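PDB 6J9R: brain tumor protein from Drosophila melanogaster American nodavirus, which acts as a translational repressor of the TRIM family, its coiled-coil domain probably serving to hold two copies of the protein together as a dimer. Local coordinates for residues B[84-88]-B[126-130]. Sequence-based numbering, arbitrary orientation.
Sequences WQQRS and QLQTG
Two hydrogen bonds of good geometry join residues 84-88 to residues 126-130, both through Gln126: Trp84 NE1 donates to the Gln126 backbone O at 2.9 Å, and Gln126 NE2 donates to Ser88 OG at 3.1 Å. A weak third runs from Arg87 NE to Gln126 OE1 at 3.2 Å, so the carboxamide uses both of its ends. Gln126 reaches across with chi1 t and chi2 p, laying NE2 over one face of the Trp84 indole, 3.2 Å from Trp84 CD1. In the TRIM coiled-coil hairpin a long helix is followed by a shorter one folding back along it; here helix 110-128 returns along helix 30-104, with Ser88 and Gln126 CA atoms 7.0 Å apart. Trp84, chi1 t and chi2 94°, points its ring at the C-terminal end of the shorter helix, where Thr129 OG1 sits at the ring edge and Gly130 CA lies 3.7 Å from Trp84 NE1. Outside this pair, Ala27 of the second subunit packs on Trp84, and Ile23 of that subunit on Ser88 and Leu127.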
loop_
_atom_site.group_PDB
_atom_site.type_symbol
_atom_site.label_atom_id
_atom_site.label_comp_id
_atom_site.label_asym_id
_atom_site.label_seq_id
_atom_site.Cartn_x
_atom_site.Cartn_y
_atom_site.Cartn_z
ATOM N N TRP B 84 0.743 24.290 32.166
ATOM C CA TRP B 84 -0.132 24.040 33.308
ATOM C C TRP B 84 0.654 24.035 34.621
ATOM O O TRP B 84 0.235 24.664 35.601
ATOM C CB TRP B 84 -0.880 22.720 33.140
ATOM C CG TRP B 84 -1.913 22.488 34.222
ATOM C CD1 TRP B 84 -3.247 22.805 34.169
ATOM C CD2 TRP B 84 -1.692 21.897 35.519
ATOM N NE1 TRP B 84 -3.864 22.448 35.352
ATOM C CE2 TRP B 84 -2.935 21.894 36.198
ATOM C CE3 TRP B 84 -0.563 21.381 36.175
ATOM C CZ2 TRP B 84 -3.084 21.395 37.501
ATOM C CZ3 TRP B 84 -0.713 20.871 37.474
ATOM C CH2 TRP B 84 -1.964 20.886 38.122
ATOM N N GLN B 85 1.807 23.364 34.620
ATOM C CA GLN B 85 2.659 23.286 35.800
ATOM C C GLN B 85 3.106 24.647 36.282
ATOM O O GLN B 85 3.053 24.934 37.475
ATOM C CB GLN B 85 3.913 22.451 35.519
ATOM C CG GLN B 85 3.643 20.973 35.387
ATOM C CD GLN B 85 3.290 20.325 36.712
ATOM O OE1 GLN B 85 3.531 20.894 37.773
ATOM N NE2 GLN B 85 2.720 19.119 36.651
ATOM N N GLN B 86 3.550 25.475 35.343
ATOM C CA GLN B 86 4.111 26.778 35.671
ATOM C C GLN B 86 3.011 27.734 36.157
ATOM O O GLN B 86 3.218 28.499 37.092
ATOM C CB GLN B 86 4.864 27.345 34.462
ATOM C CG GLN B 86 5.576 28.658 34.744
ATOM C CD GLN B 86 6.482 28.607 35.979
ATOM O OE1 GLN B 86 6.264 29.330 36.973
ATOM N NE2 GLN B 86 7.514 27.774 35.913
ATOM N N ARG B 87 1.841 27.674 35.528
ATOM C CA ARG B 87 0.701 28.464 35.974
ATOM C C ARG B 87 0.277 28.002 37.368
ATOM O O ARG B 87 -0.064 28.823 38.216
ATOM C CB ARG B 87 -0.454 28.345 34.978
ATOM C CG ARG B 87 -1.810 28.836 35.477
ATOM C CD ARG B 87 -2.708 29.339 34.347
ATOM N NE ARG B 87 -4.054 29.677 34.820
ATOM C CZ ARG B 87 -4.431 30.843 35.348
ATOM N NH1 ARG B 87 -3.573 31.852 35.479
ATOM N NH2 ARG B 87 -5.690 30.998 35.744
ATOM N N SER B 88 0.332 26.692 37.609
ATOM C CA SER B 88 0.039 26.158 38.935
ATOM C C SER B 88 1.040 26.654 40.000
ATOM O O SER B 88 0.629 27.049 41.091
ATOM C CB SER B 88 0.027 24.628 38.906
ATOM O OG SER B 88 -1.175 24.135 38.332
ATOM N N GLN B 126 -7.882 25.771 37.366
ATOM C CA GLN B 126 -6.619 25.061 37.221
ATOM C C GLN B 126 -6.769 23.607 37.662
ATOM O O GLN B 126 -6.232 22.694 37.038
ATOM C CB GLN B 126 -5.523 25.741 38.029
ATOM C CG GLN B 126 -4.111 25.320 37.659
ATOM C CD GLN B 126 -3.689 25.827 36.304
ATOM O OE1 GLN B 126 -4.424 26.558 35.649
ATOM N NE2 GLN B 126 -2.490 25.454 35.874
ATOM N N LEU B 127 -7.528 23.399 38.731
ATOM C CA LEU B 127 -7.753 22.060 39.239
ATOM C C LEU B 127 -8.632 21.265 38.276
ATOM O O LEU B 127 -8.370 20.092 38.035
ATOM C CB LEU B 127 -8.385 22.119 40.636
ATOM C CG LEU B 127 -8.492 20.830 41.456
ATOM N N GLN B 128 -9.636 21.911 37.684
ATOM C CA GLN B 128 -10.538 21.209 36.774
ATOM C C GLN B 128 -9.834 20.774 35.494
ATOM O O GLN B 128 -9.946 19.614 35.099
ATOM C CB GLN B 128 -11.756 22.076 36.435
ATOM C CG GLN B 128 -12.958 21.865 37.374
ATOM C CD GLN B 128 -14.061 22.904 37.184
ATOM N N THR B 129 -9.085 21.674 34.860
ATOM C CA THR B 129 -8.295 21.270 33.699
ATOM C C THR B 129 -7.107 20.408 34.096
ATOM O O THR B 129 -6.415 19.893 33.233
ATOM C CB THR B 129 -7.747 22.476 32.910
ATOM O OG1 THR B 129 -6.737 23.127 33.687
ATOM C CG2 THR B 129 -8.843 23.459 32.605
ATOM N N GLY B 130 -6.860 20.242 35.393
ATOM C CA GLY B 130 -5.823 19.325 35.829
ATOM C C GLY B 130 -6.374 17.909 35.918
ATOM O O GLY B 130 -5.639 16.943 36.116
#